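Local atomic coordinates of ribonucleotide monophosphatase NagD (Escherichia coli, PDB entry 2C4N), a protein that probably dephosphorylates a broad range of ribo- and deoxyribonucleotides, along with other phosphate esters, as a magnesium-dependent phosphatase of the HAD superfamily. Residues L41-S46 against V174-P179; A209-G214 against M233-S238. One frame throughout, in Å; residues are numbered along the deposited sequence.

Interaction 1 (L41-S46 against V174-P179). With PO4 (phosphate ion), chain D; PO4 (phosphate ion), chain C.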
ATOM      1  N   LEU A  41     -12.764  -0.049  27.987  1.00 18.61           N
ATOM      2  CA  LEU A  41     -12.787   0.161  26.550  1.00 17.59           C
ATOM      3  C   LEU A  41     -12.643  -1.068  25.667  1.00 18.02           C
ATOM      4  O   LEU A  41     -11.903  -1.998  25.980  1.00 17.63           O
ATOM      5  CB  LEU A  41     -11.674   1.154  26.198  1.00 18.22           C
ATOM      6  CG  LEU A  41     -11.497   1.598  24.745  1.00 19.31           C
ATOM      7  CD1 LEU A  41     -12.581   2.607  24.391  1.00 19.12           C
ATOM      8  CD2 LEU A  41     -10.115   2.215  24.566  1.00 18.85           C
ATOM      9  N   THR A  42     -13.379  -1.066  24.560  1.00 16.35           N
ATOM     10  CA  THR A  42     -13.268  -2.135  23.583  1.00 15.81           C
ATOM     11  C   THR A  42     -13.471  -1.544  22.201  1.00 14.98           C
ATOM     12  O   THR A  42     -14.330  -0.687  21.998  1.00 13.12           O
ATOM     13  CB  THR A  42     -14.280  -3.278  23.790  1.00 17.92           C
ATOM     14  OG1 THR A  42     -14.103  -4.238  22.738  1.00 18.68           O
ATOM     15  CG2 THR A  42     -15.715  -2.768  23.769  1.00 18.85           C
ATOM     16  N   ASN A  43     -12.664  -2.001  21.251  1.00 16.41           N
ATOM     17  CA  ASN A  43     -12.740  -1.518  19.882  1.00 18.18           C
ATOM     18  C   ASN A  43     -13.911  -2.103  19.117  1.00 18.24           C
ATOM     19  O   ASN A  43     -14.254  -1.609  18.043  1.00 19.22           O
ATOM     20  CB  ASN A  43     -11.445  -1.851  19.149  1.00 16.28           C
ATOM     21  CG  ASN A  43     -10.733  -0.621  18.661  1.00 15.35           C
ATOM     22  OD1 ASN A  43     -10.787   0.428  19.303  1.00 16.52           O
ATOM     23  ND2 ASN A  43     -10.033  -0.743  17.537  1.00 16.22           N
ATOM     24  N   TYR A  44     -14.531  -3.147  19.658  1.00 16.39           N
ATOM     25  CA  TYR A  44     -15.641  -3.768  18.961  1.00 19.34           C
ATOM     26  C   TYR A  44     -16.977  -3.105  19.275  1.00 19.04           C
ATOM     27  O   TYR A  44     -17.259  -2.727  20.408  1.00 18.66           O
ATOM     28  CB  TYR A  44     -15.628  -5.283  19.217  1.00 27.02           C
ATOM     29  CG  TYR A  44     -14.384  -5.908  18.590  1.00 31.62           C
ATOM     30  CD1 TYR A  44     -13.182  -5.988  19.301  1.00 31.88           C
ATOM     31  CD2 TYR A  44     -14.383  -6.331  17.255  1.00 32.08           C
ATOM     32  CE1 TYR A  44     -12.015  -6.466  18.702  1.00 32.36           C
ATOM     33  CE2 TYR A  44     -13.218  -6.810  16.649  1.00 31.81           C
ATOM     34  CZ  TYR A  44     -12.037  -6.875  17.376  1.00 33.73           C
ATOM     35  OH  TYR A  44     -10.882  -7.340  16.771  1.00 33.78           O
ATOM     36  N   PRO A  45     -17.805  -2.923  18.239  1.00 20.49           N
ATOM     37  CA  PRO A  45     -19.124  -2.292  18.292  1.00 20.67           C
ATOM     38  C   PRO A  45     -20.369  -3.129  18.478  1.00 20.59           C
ATOM     39  O   PRO A  45     -21.464  -2.581  18.503  1.00 21.53           O
ATOM     40  CB  PRO A  45     -19.175  -1.571  16.963  1.00 18.89           C
ATOM     41  CG  PRO A  45     -18.578  -2.636  16.041  1.00 20.42           C
ATOM     42  CD  PRO A  45     -17.396  -3.159  16.839  1.00 21.21           C
ATOM     43  N   SER A  46     -20.219  -4.440  18.605  1.00 23.99           N
ATOM     44  CA  SER A  46     -21.389  -5.313  18.708  1.00 25.79           C
ATOM     45  C   SER A  46     -22.166  -5.355  20.025  1.00 25.87           C
ATOM     46  O   SER A  46     -23.378  -5.590  20.014  1.00 26.31           O
ATOM     47  CB  SER A  46     -20.998  -6.746  18.338  1.00 45.86           C
ATOM     48  OG  SER A  46     -20.462  -6.823  17.025  1.00 54.39           O
ATOM     49  N   VAL A 174     -12.920   5.440  14.065  1.00 17.36           N
ATOM     50  CA  VAL A 174     -13.114   6.052  15.373  1.00 18.64           C
ATOM     51  C   VAL A 174     -12.326   5.362  16.484  1.00 17.15           C
ATOM     52  O   VAL A 174     -11.824   6.018  17.393  1.00 17.31           O
ATOM     53  CB  VAL A 174     -14.621   6.058  15.750  1.00 17.65           C
ATOM     54  CG1 VAL A 174     -14.813   6.585  17.171  1.00 19.79           C
ATOM     55  CG2 VAL A 174     -15.400   6.921  14.758  1.00 18.55           C
ATOM     56  N   GLY A 175     -12.211   4.040  16.404  1.00 17.82           N
ATOM     57  CA  GLY A 175     -11.509   3.296  17.443  1.00 18.55           C
ATOM     58  C   GLY A 175      -9.990   3.333  17.411  1.00 19.10           C
ATOM     59  O   GLY A 175      -9.390   3.980  16.550  1.00 18.87           O
ATOM     60  N   LYS A 176      -9.369   2.638  18.365  1.00 16.23           N
ATOM     61  CA  LYS A 176      -7.908   2.562  18.450  1.00 16.80           C
ATOM     62  C   LYS A 176      -7.399   2.039  17.109  1.00 17.09           C
ATOM     63  O   LYS A 176      -8.071   1.240  16.460  1.00 17.58           O
ATOM     64  CB  LYS A 176      -7.492   1.585  19.556  1.00 16.98           C
ATOM     65  CG  LYS A 176      -7.961   1.948  20.953  1.00 17.35           C
ATOM     66  CD  LYS A 176      -7.712   0.795  21.922  1.00 16.52           C
ATOM     67  CE  LYS A 176      -8.672  -0.368  21.669  1.00 17.47           C
ATOM     68  NZ  LYS A 176      -8.243  -1.614  22.374  1.00 18.92           N
ATOM     69  N   PRO A 177      -6.185   2.438  16.693  1.00 18.35           N
ATOM     70  CA  PRO A 177      -5.193   3.308  17.333  1.00 18.52           C
ATOM     71  C   PRO A 177      -5.451   4.815  17.272  1.00 19.14           C
ATOM     72  O   PRO A 177      -4.613   5.606  17.700  1.00 18.47           O
ATOM     73  CB  PRO A 177      -3.900   2.922  16.626  1.00 19.21           C
ATOM     74  CG  PRO A 177      -4.367   2.663  15.230  1.00 18.46           C
ATOM     75  CD  PRO A 177      -5.638   1.854  15.450  1.00 17.89           C
ATOM     76  N   SER A 178      -6.603   5.212  16.748  1.00 17.85           N
ATOM     77  CA  SER A 178      -6.931   6.628  16.667  1.00 19.60           C
ATOM     78  C   SER A 178      -6.964   7.234  18.072  1.00 18.76           C
ATOM     79  O   SER A 178      -7.631   6.721  18.969  1.00 18.66           O
ATOM     80  CB  SER A 178      -8.288   6.814  15.989  1.00 36.95           C
ATOM     81  OG  SER A 178      -8.708   8.162  16.066  1.00 44.79           O
ATOM     82  N   PRO A 179      -6.226   8.331  18.282  1.00 21.22           N
ATOM     83  CA  PRO A 179      -6.198   8.978  19.599  1.00 21.16           C
ATOM     84  C   PRO A 179      -7.545   9.588  19.998  1.00 20.84           C
ATOM     85  O   PRO A 179      -7.832   9.766  21.180  1.00 20.34           O
ATOM     86  CB  PRO A 179      -5.113  10.044  19.435  1.00 20.72           C
ATOM     87  CG  PRO A 179      -4.219   9.465  18.379  1.00 21.46           C
ATOM     88  CD  PRO A 179      -5.209   8.913  17.392  1.00 19.93           C
TER
HETATM   89  P   PO4 D1253     -10.435  -4.977  22.583  1.00 30.33           P
HETATM   90  O1  PO4 D1253     -11.225  -4.853  23.834  1.00 31.58           O
HETATM   91  O2  PO4 D1253     -10.236  -3.636  21.985  1.00 24.92           O
HETATM   92  O3  PO4 D1253      -9.127  -5.581  22.884  1.00 26.21           O
HETATM   93  O4  PO4 D1253     -11.165  -5.849  21.627  1.00 32.83           O
HETATM   94  P   PO4 C1252      -7.613  -4.021  19.261  1.00 28.29           P
HETATM   95  O1  PO4 C1252      -8.917  -4.551  19.731  1.00 27.84           O
HETATM   96  O2  PO4 C1252      -6.705  -5.149  18.946  1.00 28.33           O
HETATM   97  O3  PO4 C1252      -7.823  -3.202  18.043  1.00 26.29           O
HETATM   98  O4  PO4 C1252      -7.008  -3.179  20.322  1.00 24.95           O
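N43 turns its side-chain amide onto the backbone of K176 and closes two hydrogen bonds with that one residue. K176 N donates to N43 OD1 over 2.8 Å, meeting the oxygen in the carbonyl plane on a lone pair although the N-H is bent to 140°. The return bond, from N43 ND2 to K176 O, is 3.0 Å long and much straighter, at 164°. Gripped at both ends, the amide cannot easily rotate, and D146 OD2 takes a further bond from ND2. The K176 side chain then passes over the same amide, its CE 3.3 Å from N43 OD1, while K176 CD packs 3.8 Å from L41 CD2. A bend at chi3 (-72°) brings K176 NZ round to the bound phosphates: it donates to O2 of the chain D phosphate and to O4 of the chain C phosphate, 2.9 Å each, and the first of these oxygens also accepts from N43 N at 3.0 Å. The same ammonium forms salt bridges with D206 and D9, so it sits among several negative groups. With an alanine in place of N43, the backbone N and O of K176 would probably lose their side-chain partners, and D146 one of its donors. The phosphates probably came from the crystallisation liquor, yet they lie where T42, N43 and K176 are thought to bind substrate. T42, N43 and a lysine on a loop converging on phosphate beside the magnesium site are the hallmark of the HAD phosphatase active site.

Interaction 2 (A209-G214 against M233-S238)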
ATOM      1  N   ALA A 209      -2.276   4.558  20.933  1.00 20.19           N
ATOM      2  CA  ALA A 209      -3.309   5.575  21.114  1.00 18.93           C
ATOM      3  C   ALA A 209      -3.104   6.350  22.410  1.00 18.69           C
ATOM      4  O   ALA A 209      -3.159   7.582  22.423  1.00 18.06           O
ATOM      5  CB  ALA A 209      -4.689   4.930  21.105  1.00 17.22           C
ATOM      6  N   GLY A 210      -2.858   5.632  23.503  1.00 15.83           N
ATOM      7  CA  GLY A 210      -2.650   6.297  24.777  1.00 17.57           C
ATOM      8  C   GLY A 210      -1.477   7.257  24.720  1.00 19.22           C
ATOM      9  O   GLY A 210      -1.563   8.398  25.177  1.00 19.46           O
ATOM     10  N   PHE A 211      -0.375   6.790  24.149  1.00 17.30           N
ATOM     11  CA  PHE A 211       0.828   7.603  24.031  1.00 20.42           C
ATOM     12  C   PHE A 211       0.581   8.899  23.259  1.00 19.19           C
ATOM     13  O   PHE A 211       0.963   9.988  23.699  1.00 17.91           O
ATOM     14  CB  PHE A 211       1.933   6.796  23.351  1.00 26.88           C
ATOM     15  CG  PHE A 211       3.152   7.600  23.050  1.00 31.03           C
ATOM     16  CD1 PHE A 211       3.327   8.185  21.799  1.00 31.76           C
ATOM     17  CD2 PHE A 211       4.099   7.833  24.043  1.00 33.90           C
ATOM     18  CE1 PHE A 211       4.427   8.998  21.544  1.00 33.52           C
ATOM     19  CE2 PHE A 211       5.200   8.644  23.799  1.00 34.03           C
ATOM     20  CZ  PHE A 211       5.363   9.228  22.548  1.00 32.77           C
ATOM     21  N   GLN A 212      -0.057   8.774  22.106  1.00 19.95           N
ATOM     22  CA  GLN A 212      -0.353   9.935  21.277  1.00 21.91           C
ATOM     23  C   GLN A 212      -1.310  10.909  21.950  1.00 20.65           C
ATOM     24  O   GLN A 212      -1.264  12.106  21.683  1.00 22.74           O
ATOM     25  CB  GLN A 212      -0.934   9.483  19.937  1.00 27.34           C
ATOM     26  CG  GLN A 212       0.041   8.664  19.119  1.00 31.79           C
ATOM     27  CD  GLN A 212       0.179   9.176  17.709  1.00 34.24           C
ATOM     28  OE1 GLN A 212      -0.284   8.549  16.760  1.00 38.08           O
ATOM     29  NE2 GLN A 212       0.812  10.328  17.563  1.00 35.24           N
ATOM     30  N   ALA A 213      -2.167  10.383  22.821  1.00 22.29           N
ATOM     31  CA  ALA A 213      -3.152  11.187  23.546  1.00 23.29           C
ATOM     32  C   ALA A 213      -2.554  11.844  24.790  1.00 23.39           C
ATOM     33  O   ALA A 213      -3.215  12.635  25.461  1.00 25.62           O
ATOM     34  CB  ALA A 213      -4.339  10.311  23.943  1.00 19.75           C
ATOM     35  N   GLY A 214      -1.308  11.504  25.102  1.00 23.68           N
ATOM     36  CA  GLY A 214      -0.646  12.087  26.254  1.00 23.21           C
ATOM     37  C   GLY A 214      -0.861  11.341  27.556  1.00 22.84           C
ATOM     38  O   GLY A 214      -0.628  11.884  28.633  1.00 22.25           O
ATOM     39  N   MET A 233      10.430  -0.905  19.431  1.00 34.42           N
ATOM     40  CA  MET A 233       9.351   0.081  19.454  1.00 33.69           C
ATOM     41  C   MET A 233       9.828   1.522  19.633  1.00 32.12           C
ATOM     42  O   MET A 233      10.592   1.830  20.553  1.00 29.98           O
ATOM     43  CB  MET A 233       8.345  -0.257  20.566  1.00 50.25           C
ATOM     44  CG  MET A 233       7.291  -1.306  20.203  1.00 51.30           C
ATOM     45  SD  MET A 233       5.945  -0.608  19.220  1.00 54.73           S
ATOM     46  CE  MET A 233       5.406  -2.019  18.229  1.00 52.49           C
ATOM     47  N   PRO A 234       9.386   2.420  18.739  1.00 36.21           N
ATOM     48  CA  PRO A 234       9.742   3.840  18.781  1.00 35.04           C
ATOM     49  C   PRO A 234       9.520   4.437  20.162  1.00 34.57           C
ATOM     50  O   PRO A 234      10.368   5.155  20.697  1.00 34.77           O
ATOM     51  CB  PRO A 234       8.816   4.460  17.731  1.00 55.22           C
ATOM     52  CG  PRO A 234       7.758   3.387  17.474  1.00 57.32           C
ATOM     53  CD  PRO A 234       8.569   2.141  17.551  1.00 56.33           C
ATOM     54  N   PHE A 235       8.348   4.148  20.719  1.00 33.40           N
ATOM     55  CA  PHE A 235       7.955   4.615  22.045  1.00 32.28           C
ATOM     56  C   PHE A 235       7.773   3.337  22.853  1.00 30.36           C
ATOM     57  O   PHE A 235       7.637   2.257  22.283  1.00 28.61           O
ATOM     58  CB  PHE A 235       6.615   5.353  21.955  1.00 43.16           C
ATOM     59  CG  PHE A 235       5.526   4.520  21.355  1.00 44.54           C
ATOM     60  CD1 PHE A 235       4.748   3.680  22.152  1.00 45.51           C
ATOM     61  CD2 PHE A 235       5.339   4.504  19.979  1.00 45.80           C
ATOM     62  CE1 PHE A 235       3.805   2.832  21.580  1.00 45.76           C
ATOM     63  CE2 PHE A 235       4.403   3.664  19.396  1.00 46.37           C
ATOM     64  CZ  PHE A 235       3.634   2.824  20.194  1.00 46.96           C
ATOM     65  N   ARG A 236       7.769   3.453  24.171  1.00 32.85           N
ATOM     66  CA  ARG A 236       7.577   2.289  25.012  1.00 32.10           C
ATOM     67  C   ARG A 236       6.603   2.588  26.146  1.00 30.20           C
ATOM     68  O   ARG A 236       6.393   3.743  26.519  1.00 30.37           O
ATOM     69  CB  ARG A 236       8.921   1.802  25.556  1.00 41.65           C
ATOM     70  CG  ARG A 236       9.821   1.198  24.486  1.00 45.12           C
ATOM     71  CD  ARG A 236      11.185   0.888  25.051  1.00 49.11           C
ATOM     72  NE  ARG A 236      12.040   0.196  24.095  1.00 51.10           N
ATOM     73  CZ  ARG A 236      13.321  -0.082  24.314  1.00 53.34           C
ATOM     74  NH1 ARG A 236      13.894   0.277  25.455  1.00 53.80           N
ATOM     75  NH2 ARG A 236      14.029  -0.720  23.395  1.00 53.16           N
ATOM     76  N   PRO A 237       5.994   1.539  26.713  1.00 24.58           N
ATOM     77  CA  PRO A 237       5.034   1.699  27.807  1.00 23.27           C
ATOM     78  C   PRO A 237       5.670   2.291  29.055  1.00 22.97           C
ATOM     79  O   PRO A 237       6.861   2.101  29.303  1.00 23.16           O
ATOM     80  CB  PRO A 237       4.546   0.269  28.054  1.00 21.76           C
ATOM     81  CG  PRO A 237       4.835  -0.461  26.746  1.00 23.75           C
ATOM     82  CD  PRO A 237       6.174   0.115  26.378  1.00 23.30           C
ATOM     83  N   SER A 238       4.872   3.002  29.843  1.00 21.50           N
ATOM     84  CA  SER A 238       5.362   3.585  31.083  1.00 22.47           C
ATOM     85  C   SER A 238       5.723   2.428  32.020  1.00 23.26           C
ATOM     86  O   SER A 238       6.720   2.483  32.744  1.00 23.79           O
ATOM     87  CB  SER A 238       4.273   4.454  31.714  1.00 20.90           C
ATOM     88  OG  SER A 238       3.799   5.419  30.789  1.00 19.53           O
TER
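The C-terminal part of helix 203-212 faces the loop that leads into strand 239-241, and the two backbones stay well apart: the closest CA atoms, those of F211 and F235, are 8.0 Å from each other. G214 takes a positive phi, at backbone angles that by themselves call for glycine, and closes a Schellman motif in which its N bonds back to F211 O; no hydrogen bond links the two segments. Two phenylalanines bridge the gap. F235 CB sits almost squarely over the centre of the F211 ring, 4.0 Å from the centroid and 7° off the ring normal, a CH-pi contact. With CG between the backbone nitrogen and the carbonyl carbon (chi1 57°), the F235 ring lies to one side of F211. The two planes are inclined by only 17°, but the offset is such that little of one ring lies over the other, with centroids 5.2 Å apart. Around them, F235 also packs on I207 and L208 of the same helix, while F211 stacks with W180 of the second subunit and meets F78 of that subunit at a steep angle. The aromatic pair thus joins a helix of the Rossmann-like HAD core to the loop before its edge strand, at an interface between subunits in the crystal assembly.

How the interactions relate
The centre of interaction 1 is about 2 Å from the centre of the chain, its touching residues all buried, at the substrate-binding site; that of interaction 2 is about 17 Å from it, and the contact is partly buried. Both reach the second subunit, interaction 2 with many more residues. Their chemistry follows: amide-to-backbone bonds and a lysine among phosphates and carboxylates in the first, purely apolar aromatic contact in the second. Helix 203-212 connects them. Its T205 and D206 serve the phosphate and lysine side, while its C-terminal part carries F211. The two also touch directly, P177 O lying 3.5 Å from A209 CB, so the 174-179 loop packs along the helix that carries the 209-214 side of interaction 2.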